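Hypothetical protein Atu0240 (Agrobacterium tumefaciens str. C58, PDB 2GAX) is of unknown function but belongs to the DUF2000 family and probably shares its fold with the peptidyl-tRNA hydrolase 2 (PTH2) clan. Local coordinates at residues K5-L10 with K122-I127; L20-F25 with K111-A116; G29-A32 with E36-G39; M115-D120 with K126-A131. All coordinates share one frame; numbering follows the deposited sequence.

Overall arrangement
Strands 4-11 and 112-120 are neighbours in one mixed sheet, and three of the four contacts lean on them. Contacts 1 and 4, whose centres lie about 2 Å apart, seat helix 121-127 and the turn after it on the two strands; contact 4 is buried and made of carbon groups, whereas contact 1 runs from a buried alanine to a salt bridge involving the exposed Asp125. Contact 2, a small buried patch whose centre is about 14 Å from the centres of contacts 1 and 4, joins helix 16-33 to strand 112-120. Contact 3 lies at the far end of that same helix, is partly buried and wholly aliphatic, and touches contact 1 through Ile6 on Ile37.

Contact 1: residues K5-L10 with K122-I127; sequences KIAVIL and KIVDKI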
loop_
_atom_site.group_PDB
_atom_site.type_symbol
_atom_site.label_atom_id
_atom_site.label_comp_id
_atom_site.label_asym_id
_atom_site.label_seq_id
_atom_site.Cartn_x
_atom_site.Cartn_y
_atom_site.Cartn_z
ATOM N N LYS A 5 -5.478 7.784 8.171
ATOM C CA LYS A 5 -5.548 7.938 6.729
ATOM C C LYS A 5 -4.911 6.706 6.073
ATOM O O LYS A 5 -3.906 6.198 6.573
ATOM C CB LYS A 5 -4.783 9.204 6.312
ATOM C CG LYS A 5 -4.667 9.405 4.814
ATOM C CD LYS A 5 -3.769 10.586 4.457
ATOM C CE LYS A 5 -3.432 10.534 2.971
ATOM N NZ LYS A 5 -2.723 11.744 2.415
ATOM N N ILE A 6 -5.488 6.248 4.960
ATOM C CA ILE A 6 -4.914 5.155 4.158
ATOM C C ILE A 6 -4.279 5.727 2.892
ATOM O O ILE A 6 -4.931 6.411 2.101
ATOM C CB ILE A 6 -5.966 4.060 3.780
ATOM C CG1 ILE A 6 -6.603 3.457 5.031
ATOM C CG2 ILE A 6 -5.318 2.938 2.965
ATOM C CD1 ILE A 6 -7.727 2.487 4.735
ATOM N N ALA A 7 -2.994 5.446 2.710
ATOM C CA ALA A 7 -2.267 5.918 1.563
ATOM C C ALA A 7 -1.538 4.774 0.886
ATOM O O ALA A 7 -0.990 3.888 1.551
ATOM C CB ALA A 7 -1.292 7.002 1.964
ATOM N N VAL A 8 -1.557 4.805 -0.442
ATOM C CA VAL A 8 -0.798 3.882 -1.272
ATOM C C VAL A 8 0.205 4.710 -2.076
ATOM O O VAL A 8 -0.189 5.678 -2.711
ATOM C CB VAL A 8 -1.734 3.156 -2.264
ATOM C CG1 VAL A 8 -0.927 2.295 -3.246
ATOM C CG2 VAL A 8 -2.783 2.328 -1.532
ATOM N N ILE A 9 1.487 4.339 -2.047
ATOM C CA ILE A 9 2.528 5.026 -2.825
ATOM C C ILE A 9 3.234 4.064 -3.789
ATOM O O ILE A 9 3.867 3.086 -3.375
ATOM C CB ILE A 9 3.607 5.755 -1.947
ATOM C CG1 ILE A 9 2.994 6.524 -0.782
ATOM C CG2 ILE A 9 4.455 6.718 -2.795
ATOM C CD1 ILE A 9 2.956 5.756 0.550
ATOM N N LEU A 10 3.141 4.376 -5.079
ATOM C CA LEU A 10 3.681 3.531 -6.136
ATOM C C LEU A 10 4.911 4.150 -6.774
ATOM O O LEU A 10 5.075 5.366 -6.771
ATOM C CB LEU A 10 2.604 3.305 -7.204
ATOM C CG LEU A 10 1.317 2.669 -6.658
ATOM C CD1 LEU A 10 0.205 2.725 -7.687
ATOM C CD2 LEU A 10 1.556 1.224 -6.168
ATOM N N LYS A 122 -1.908 12.808 10.701
ATOM C CA LYS A 122 -0.777 13.757 10.688
ATOM C C LYS A 122 0.566 13.048 10.439
ATOM O O LYS A 122 1.433 13.556 9.713
ATOM C CB LYS A 122 -0.742 14.581 11.986
ATOM C CG LYS A 122 -2.056 15.331 12.295
ATOM C CD LYS A 122 -1.882 16.432 13.356
ATOM C CE LYS A 122 -1.203 17.694 12.776
ATOM N NZ LYS A 122 -2.147 18.600 12.026
ATOM N N ILE A 123 0.703 11.862 11.030
ATOM C CA ILE A 123 1.858 10.992 10.842
ATOM C C ILE A 123 2.009 10.563 9.372
ATOM O O ILE A 123 3.110 10.637 8.821
ATOM C CB ILE A 123 1.794 9.758 11.804
ATOM C CG1 ILE A 123 2.215 10.180 13.218
ATOM C CG2 ILE A 123 2.705 8.629 11.326
ATOM C CD1 ILE A 123 1.747 9.251 14.337
ATOM N N VAL A 124 0.904 10.128 8.752
ATOM C CA VAL A 124 0.912 9.720 7.339
ATOM C C VAL A 124 1.442 10.821 6.416
ATOM O O VAL A 124 2.256 10.554 5.532
ATOM C CB VAL A 124 -0.484 9.244 6.861
ATOM C CG1 VAL A 124 -0.490 8.983 5.357
ATOM C CG2 VAL A 124 -0.897 7.986 7.614
ATOM N N ASP A 125 0.978 12.053 6.625
ATOM C CA ASP A 125 1.427 13.205 5.830
ATOM C C ASP A 125 2.934 13.491 5.962
ATOM O O ASP A 125 3.587 13.877 4.987
ATOM C CB ASP A 125 0.614 14.449 6.204
ATOM C CG ASP A 125 -0.855 14.311 5.859
ATOM O OD1 ASP A 125 -1.177 13.771 4.774
ATOM O OD2 ASP A 125 -1.691 14.752 6.677
ATOM N N LYS A 126 3.475 13.307 7.166
ATOM C CA LYS A 126 4.925 13.386 7.399
ATOM C C LYS A 126 5.694 12.264 6.686
ATOM O O LYS A 126 6.757 12.491 6.110
ATOM C CB LYS A 126 5.230 13.347 8.902
ATOM C CG LYS A 126 4.835 14.626 9.645
ATOM C CD LYS A 126 5.139 14.550 11.143
ATOM C CE LYS A 126 5.120 15.942 11.775
ATOM N NZ LYS A 126 6.107 16.874 11.130
ATOM N N ILE A 127 5.150 11.051 6.738
ATOM C CA ILE A 127 5.803 9.900 6.137
ATOM C C ILE A 127 5.875 10.058 4.619
ATOM O O ILE A 127 6.929 9.848 4.017
ATOM C CB ILE A 127 5.095 8.587 6.550
ATOM C CG1 ILE A 127 5.491 8.211 7.976
ATOM C CG2 ILE A 127 5.420 7.452 5.581
ATOM C CD1 ILE A 127 4.577 7.190 8.629
#
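Val124 lays its CG1 methyl over the aliphatic part of Lys5 and the methyl of Ala7, clamping helix 121-127 onto strand 4-11. CG1 is 3.8 Å from Lys5 CD and 4.0 Å from Ala7 CB, while the second methyl, CG2, comes to 3.7 Å from the backbone O of Lys5. A branched valine suits this place because one methyl meets the side chains of Lys5 and Ala7 and the other the carbonyl oxygen of Lys5. The lysine can serve as a greasy surface because its chain is fully extended: CG stands anti to the backbone N (chi1 174°), and the methylenes pass obliquely across the valine before the ammonium emerges beyond it. There NZ meets Asp125 OD1 at 3.5 Å, a salt bridge whose hydrogen bond is long and weak; the two side chains meet at about a right angle. Lysine therefore does double work, apolar along its length and charged at its end, where the carboxylate of the exposed Asp125 comes near. Ala7 is small enough to let the helix sit close, with the axes of the two segments 8.7 Å apart. Further along the strand, Ile9 packs on Leu68 and Ile71 of helix 65-77. Strand and helix run nearly parallel, at 21°, the layering of a helix against a beta sheet that characterises an alpha/beta fold.

Contact 2: residues L20-F25 with K111-A116; sequences LNVTAF and KVVGMA
Helix 16-33 passes strand 112-120 where the strand is kinked, and the backbones come closest at Val22 and Gly114, whose CA atoms are 6.4 Å apart. Val113 and Gly114 both face Tyr85 of the neighbouring strand 83-86, forming a classic beta bulge; the backbone of Val113, with psi at -14°, departs there from the extended form, the side chain of Val113 points to the helix, and Gly114 offers its bare CA. From the helix a single side chain, Val22, reaches across and divides its methyls between them. CG1, placed anti to the backbone N (chi1 173°), rests on the glycine, 3.9 Å from Gly114 CA. CG2 meets Val113 CG2 at 4.0 Å, the two valines crossing at about a right angle. Gly114 presents only its CA to Val22 CG1, which lets the helix lie so near. Valine in turn is short and forked, able to fill the space over a glycine while touching the residue beside it. Val22 is also touched by Leu10 of strand 4-11, by Tyr85 and by Phe90, so that the methyl pair sits within an apolar cluster. On the other face of the strand, Met115 packs against Ile71 and Ser75 of helix 65-77. With only carbon atoms meeting across the interface, helix and strand are held here by non-directional van der Waals contact and by the exclusion of water from a buried patch.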
loop_
_atom_site.group_PDB
_atom_site.type_symbol
_atom_site.label_atom_id
_atom_site.label_comp_id
_atom_site.label_asym_id
_atom_site.label_seq_id
_atom_site.Cartn_x
_atom_site.Cartn_y
_atom_site.Cartn_z
ATOM N N LEU A 20 -1.570 -1.524 -10.825
ATOM C CA LEU A 20 -2.837 -2.135 -10.407
ATOM C C LEU A 20 -2.578 -3.414 -9.607
ATOM O O LEU A 20 -3.128 -3.572 -8.509
ATOM C CB LEU A 20 -3.745 -2.382 -11.609
ATOM C CG LEU A 20 -4.279 -1.143 -12.365
ATOM C CD1 LEU A 20 -4.753 -1.467 -13.793
ATOM C CD2 LEU A 20 -5.362 -0.412 -11.622
ATOM N N ASN A 21 -1.725 -4.298 -10.141
ATOM C CA ASN A 21 -1.264 -5.493 -9.411
ATOM C C ASN A 21 -0.716 -5.146 -8.011
ATOM O O ASN A 21 -1.170 -5.719 -7.012
ATOM C CB ASN A 21 -0.228 -6.254 -10.257
ATOM C CG ASN A 21 0.328 -7.491 -9.563
ATOM O OD1 ASN A 21 1.119 -7.394 -8.615
ATOM N ND2 ASN A 21 -0.034 -8.658 -10.069
ATOM N N VAL A 22 0.252 -4.221 -7.943
ATOM C CA VAL A 22 0.877 -3.817 -6.661
ATOM C C VAL A 22 -0.165 -3.235 -5.683
ATOM O O VAL A 22 -0.136 -3.537 -4.475
ATOM C CB VAL A 22 2.053 -2.817 -6.868
ATOM C CG1 VAL A 22 2.548 -2.287 -5.523
ATOM C CG2 VAL A 22 3.224 -3.511 -7.604
ATOM N N THR A 23 -1.084 -2.427 -6.206
ATOM C CA THR A 23 -2.119 -1.770 -5.377
ATOM C C THR A 23 -3.017 -2.833 -4.753
ATOM O O THR A 23 -3.334 -2.768 -3.556
ATOM C CB THR A 23 -2.956 -0.756 -6.179
ATOM O OG1 THR A 23 -2.105 0.326 -6.590
ATOM C CG2 THR A 23 -4.145 -0.185 -5.346
ATOM N N ALA A 24 -3.376 -3.825 -5.562
ATOM C CA ALA A 24 -4.248 -4.902 -5.114
ATOM C C ALA A 24 -3.593 -5.652 -3.953
ATOM O O ALA A 24 -4.218 -5.850 -2.899
ATOM C CB ALA A 24 -4.550 -5.830 -6.260
ATOM N N PHE A 25 -2.328 -6.042 -4.137
ATOM C CA PHE A 25 -1.604 -6.750 -3.085
ATOM C C PHE A 25 -1.373 -5.914 -1.839
ATOM O O PHE A 25 -1.617 -6.370 -0.721
ATOM C CB PHE A 25 -0.294 -7.296 -3.623
ATOM C CG PHE A 25 -0.466 -8.555 -4.403
ATOM C CD1 PHE A 25 -0.536 -9.780 -3.747
ATOM C CD2 PHE A 25 -0.587 -8.526 -5.783
ATOM C CE1 PHE A 25 -0.713 -10.968 -4.467
ATOM C CE2 PHE A 25 -0.753 -9.714 -6.513
ATOM C CZ PHE A 25 -0.808 -10.925 -5.856
ATOM N N LYS A 111 14.516 -2.391 -3.817
ATOM C CA LYS A 111 13.905 -1.605 -4.887
ATOM C C LYS A 111 12.398 -1.653 -4.671
ATOM O O LYS A 111 11.707 -2.454 -5.273
ATOM C CB LYS A 111 14.281 -2.141 -6.269
ATOM C CG LYS A 111 15.757 -2.041 -6.588
ATOM C CD LYS A 111 16.134 -2.953 -7.761
ATOM C CE LYS A 111 17.423 -2.486 -8.428
ATOM N NZ LYS A 111 18.283 -3.638 -8.846
ATOM N N VAL A 112 11.910 -0.827 -3.749
ATOM C CA VAL A 112 10.483 -0.775 -3.465
ATOM C C VAL A 112 9.741 -0.242 -4.674
ATOM O O VAL A 112 10.124 0.781 -5.252
ATOM C CB VAL A 112 10.146 0.089 -2.244
ATOM C CG1 VAL A 112 8.642 0.071 -1.979
ATOM C CG2 VAL A 112 10.884 -0.432 -1.014
ATOM N N VAL A 113 8.691 -0.961 -5.060
ATOM C CA VAL A 113 7.808 -0.507 -6.130
ATOM C C VAL A 113 6.453 -0.018 -5.607
ATOM O O VAL A 113 5.706 0.647 -6.318
ATOM C CB VAL A 113 7.668 -1.564 -7.247
ATOM C CG1 VAL A 113 9.052 -1.861 -7.848
ATOM C CG2 VAL A 113 7.027 -2.860 -6.720
ATOM N N GLY A 114 6.146 -0.323 -4.351
ATOM C CA GLY A 114 4.915 0.177 -3.742
ATOM C C GLY A 114 4.910 -0.026 -2.246
ATOM O O GLY A 114 5.552 -0.939 -1.743
HETATM N N MSE A 115 4.183 0.844 -1.556
HETATM C CA MSE A 115 3.954 0.741 -0.121
HETATM C C MSE A 115 2.574 1.290 0.190
HETATM O O MSE A 115 2.101 2.219 -0.473
HETATM C CB MSE A 115 5.000 1.531 0.661
HETATM C CG MSE A 115 4.918 1.355 2.177
HETATM SE SE MSE A 115 6.257 2.470 3.122
HETATM C CE MSE A 115 5.123 3.973 3.642
ATOM N N ALA A 116 1.919 0.709 1.183
ATOM C CA ALA A 116 0.680 1.272 1.693
ATOM C C ALA A 116 0.761 1.294 3.181
ATOM O O ALA A 116 1.360 0.409 3.794
ATOM C CB ALA A 116 -0.534 0.455 1.280
#

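Contact 3: residues G29-A32 with E36-G39; sequences GIVA and EIIG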
loop_
_atom_site.group_PDB
_atom_site.type_symbol
_atom_site.label_atom_id
_atom_site.label_comp_id
_atom_site.label_asym_id
_atom_site.label_seq_id
_atom_site.Cartn_x
_atom_site.Cartn_y
_atom_site.Cartn_z
ATOM N N GLY A 29 -2.981 -6.461 2.353
ATOM C CA GLY A 29 -2.253 -6.320 3.638
ATOM C C GLY A 29 -2.905 -5.313 4.573
ATOM O O GLY A 29 -2.967 -5.521 5.799
ATOM N N ILE A 30 -3.371 -4.205 4.006
ATOM C CA ILE A 30 -4.060 -3.177 4.795
ATOM C C ILE A 30 -5.321 -3.734 5.460
ATOM O O ILE A 30 -5.561 -3.499 6.640
ATOM C CB ILE A 30 -4.341 -1.918 3.934
ATOM C CG1 ILE A 30 -3.017 -1.285 3.507
ATOM C CG2 ILE A 30 -5.318 -0.911 4.623
ATOM C CD1 ILE A 30 -2.229 -0.570 4.612
ATOM N N VAL A 31 -6.105 -4.505 4.711
ATOM C CA VAL A 31 -7.317 -5.118 5.265
ATOM C C VAL A 31 -6.981 -6.179 6.321
ATOM O O VAL A 31 -7.606 -6.205 7.411
ATOM C CB VAL A 31 -8.235 -5.654 4.150
ATOM C CG1 VAL A 31 -9.454 -6.316 4.735
ATOM C CG2 VAL A 31 -8.663 -4.500 3.247
ATOM N N ALA A 32 -5.974 -7.013 6.033
ATOM C CA ALA A 32 -5.523 -8.044 6.980
ATOM C C ALA A 32 -5.137 -7.406 8.318
ATOM O O ALA A 32 -5.495 -7.925 9.373
ATOM C CB ALA A 32 -4.333 -8.831 6.410
ATOM N N GLU A 36 -11.368 -3.945 10.740
ATOM C CA GLU A 36 -12.385 -2.966 11.134
ATOM C C GLU A 36 -12.757 -1.942 10.038
ATOM O O GLU A 36 -13.802 -1.284 10.129
ATOM C CB GLU A 36 -11.930 -2.232 12.410
ATOM C CG GLU A 36 -11.811 -3.129 13.646
ATOM C CD GLU A 36 -10.476 -3.896 13.749
ATOM O OE1 GLU A 36 -9.525 -3.637 12.971
ATOM O OE2 GLU A 36 -10.387 -4.779 14.633
ATOM N N ILE A 37 -11.929 -1.805 8.998
ATOM C CA ILE A 37 -12.268 -0.870 7.906
ATOM C C ILE A 37 -13.389 -1.392 6.990
ATOM O O ILE A 37 -14.005 -0.634 6.259
ATOM C CB ILE A 37 -11.025 -0.382 7.080
ATOM C CG1 ILE A 37 -10.449 -1.497 6.207
ATOM C CG2 ILE A 37 -9.945 0.226 7.998
ATOM C CD1 ILE A 37 -9.541 -1.004 5.055
ATOM N N ILE A 38 -13.676 -2.691 7.058
ATOM C CA ILE A 38 -14.696 -3.271 6.210
ATOM C C ILE A 38 -16.095 -2.949 6.747
ATOM O O ILE A 38 -16.391 -3.188 7.920
ATOM C CB ILE A 38 -14.478 -4.794 6.055
ATOM C CG1 ILE A 38 -13.121 -5.098 5.371
ATOM C CG2 ILE A 38 -15.655 -5.453 5.348
ATOM C CD1 ILE A 38 -12.848 -4.378 4.069
ATOM N N GLY A 39 -16.954 -2.405 5.890
ATOM C CA GLY A 39 -18.320 -2.095 6.318
ATOM C C GLY A 39 -19.387 -3.142 6.086
ATOM O O GLY A 39 -19.121 -4.349 6.104
#
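Val31, on the last turn of helix 16-33, divides its fork between two isoleucines of the chain that leaves the helix. Its CG2 methyl bears on Ile37, 4.0 Å from that residue's CD1. The other prong, CG1, bears on Ile38, 3.9 Å from the CG1 of that isoleucine. Each methyl is thus a bump that abuts a different residue, the valine lying obliquely to Ile37 and at about a right angle to Ile38. A second, looser bump is Ile30, whose CG2 approaches Ile37 CD1 at 4.2 Å. Here the chain leaving the helix folds back against its last turn: only three residues separate the segments, and a 3-10 segment that ends at Ile37 brings the chain around. Ile37 reaches the helix because its CG1 lies between the backbone N and the carbonyl carbon (chi1 71°), which carries CD1 forward to both Ile30 and Val31. Beta-branched residues suit the turn, being broad near the backbone and stiff. Behind Ile37 lie Arg118 of strand 112-120 and Gln56, and Ile30 packs on Ala116, while Pro52 borders Ile38 at the more open edge.

Contact 4: residues M115-D120 with K126-A131; sequences MALRAD and KITKGA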
loop_
_atom_site.group_PDB
_atom_site.type_symbol
_atom_site.label_atom_id
_atom_site.label_comp_id
_atom_site.label_asym_id
_atom_site.label_seq_id
_atom_site.Cartn_x
_atom_site.Cartn_y
_atom_site.Cartn_z
HETATM N N MSE A 115 4.183 0.844 -1.556
HETATM C CA MSE A 115 3.954 0.741 -0.121
HETATM C C MSE A 115 2.574 1.290 0.190
HETATM O O MSE A 115 2.101 2.219 -0.473
HETATM C CB MSE A 115 5.000 1.531 0.661
HETATM C CG MSE A 115 4.918 1.355 2.177
HETATM SE SE MSE A 115 6.257 2.470 3.122
HETATM C CE MSE A 115 5.123 3.973 3.642
ATOM N N ALA A 116 1.919 0.709 1.183
ATOM C CA ALA A 116 0.680 1.272 1.693
ATOM C C ALA A 116 0.761 1.294 3.181
ATOM O O ALA A 116 1.360 0.409 3.794
ATOM C CB ALA A 116 -0.534 0.455 1.280
ATOM N N LEU A 117 0.087 2.272 3.759
ATOM C CA LEU A 117 0.015 2.386 5.207
ATOM C C LEU A 117 -1.330 2.956 5.633
ATOM O O LEU A 117 -2.017 3.634 4.845
ATOM C CB LEU A 117 1.166 3.251 5.720
ATOM C CG LEU A 117 1.163 4.774 5.508
ATOM C CD1 LEU A 117 2.122 5.451 6.512
ATOM C CD2 LEU A 117 1.488 5.175 4.065
ATOM N N ARG A 118 -1.696 2.654 6.874
ATOM C CA ARG A 118 -2.817 3.267 7.560
ATOM C C ARG A 118 -2.291 3.693 8.928
ATOM O O ARG A 118 -1.867 2.847 9.728
ATOM C CB ARG A 118 -3.959 2.276 7.740
ATOM C CG ARG A 118 -5.114 2.800 8.603
ATOM C CD ARG A 118 -6.209 1.748 8.730
ATOM N NE ARG A 118 -7.421 2.311 9.318
ATOM C CZ ARG A 118 -7.632 2.440 10.629
ATOM N NH1 ARG A 118 -6.727 2.012 11.507
ATOM N NH2 ARG A 118 -8.774 2.969 11.061
ATOM N N ALA A 119 -2.316 4.996 9.189
ATOM C CA ALA A 119 -1.827 5.529 10.459
ATOM C C ALA A 119 -2.461 6.880 10.768
ATOM O O ALA A 119 -3.083 7.495 9.895
ATOM C CB ALA A 119 -0.321 5.667 10.424
ATOM N N ASP A 120 -2.296 7.343 12.007
ATOM C CA ASP A 120 -2.832 8.645 12.393
ATOM C C ASP A 120 -2.527 9.664 11.314
ATOM O O ASP A 120 -1.401 9.763 10.831
ATOM C CB ASP A 120 -2.333 9.090 13.772
ATOM C CG ASP A 120 -3.278 8.669 14.904
ATOM O OD1 ASP A 120 -3.586 9.522 15.772
ATOM O OD2 ASP A 120 -3.739 7.498 14.926
ATOM N N LYS A 126 3.475 13.307 7.166
ATOM C CA LYS A 126 4.925 13.386 7.399
ATOM C C LYS A 126 5.694 12.264 6.686
ATOM O O LYS A 126 6.757 12.491 6.110
ATOM C CB LYS A 126 5.230 13.347 8.902
ATOM C CG LYS A 126 4.835 14.626 9.645
ATOM C CD LYS A 126 5.139 14.550 11.143
ATOM C CE LYS A 126 5.120 15.942 11.775
ATOM N NZ LYS A 126 6.107 16.874 11.130
ATOM N N ILE A 127 5.150 11.051 6.738
ATOM C CA ILE A 127 5.803 9.900 6.137
ATOM C C ILE A 127 5.875 10.058 4.619
ATOM O O ILE A 127 6.929 9.848 4.017
ATOM C CB ILE A 127 5.095 8.587 6.550
ATOM C CG1 ILE A 127 5.491 8.211 7.976
ATOM C CG2 ILE A 127 5.420 7.452 5.581
ATOM C CD1 ILE A 127 4.577 7.190 8.629
ATOM N N THR A 128 4.760 10.480 4.022
ATOM C CA THR A 128 4.600 10.516 2.569
ATOM C C THR A 128 5.120 11.807 1.917
ATOM O O THR A 128 4.964 11.997 0.709
ATOM C CB THR A 128 3.117 10.319 2.161
ATOM O OG1 THR A 128 2.350 11.453 2.593
ATOM C CG2 THR A 128 2.535 9.039 2.778
ATOM N N LYS A 129 5.738 12.688 2.705
ATOM C CA LYS A 129 6.292 13.948 2.177
ATOM C C LYS A 129 7.156 13.723 0.939
ATOM O O LYS A 129 8.042 12.862 0.925
ATOM C CB LYS A 129 7.102 14.675 3.253
ATOM C CG LYS A 129 7.484 16.113 2.912
ATOM C CD LYS A 129 8.401 16.674 3.994
ATOM C CE LYS A 129 8.987 18.019 3.611
ATOM N NZ LYS A 129 9.968 18.460 4.639
ATOM N N GLY A 130 6.888 14.501 -0.101
ATOM C CA GLY A 130 7.634 14.390 -1.344
ATOM C C GLY A 130 6.789 13.810 -2.463
ATOM O O GLY A 130 6.840 14.299 -3.603
ATOM N N ALA A 131 6.007 12.781 -2.129
ATOM C CA ALA A 131 5.168 12.066 -3.093
ATOM C C ALA A 131 4.093 12.949 -3.731
ATOM O O ALA A 131 3.605 13.893 -3.120
ATOM C CB ALA A 131 4.525 10.839 -2.431
#
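Leu117 and Ile127 meet tip to tip, with Leu117 CD1 3.7 Å from Ile127 CD1 and 4.0 Å from Ile127 CG2. That same CG2 methyl also receives the end of Met115, a selenomethionine, whose CE lies 4.0 Å away, the two side chains crossing at about a right angle. Ile127 thus offers one branch to the leucine and shares the other between leucine and selenomethionine, a division that its forked shape makes possible. Leucine suits the strand side because the two methyls at the end of its chain meet two residues; a chi1 of 73° sets CG between the backbone N and the carbonyl carbon and turns them to the helix. CD2, the other methyl, comes to 4.2 Å from Thr128 CG2. The long, unbranched Met115 spans a wider gap, and its chain bends at the selenium (chi3 99°) to turn CE onto the isoleucine.

In the next shell, Thr128 directs its methyl to Leu117 while its OG1 is hydrogen-bonded to Val124 O, one turn back in the helix, so a polar group is satisfied within the buried patch. Past it the chain makes a type II beta turn from Thr128 to Ala131, closed by Ala131 N to Thr128 O at 3.1 Å, with Gly130 at the positive phi this turn needs. Arg74 NH1 of helix 65-77 bonds to the carbonyls of Ile127 and Lys129 and probably helps to hold the helix end, while Ile71 packs on both Met115 and Ile127. A strand leading directly into a helix that folds back over the same sheet is a beta-alpha unit of an alpha/beta fold.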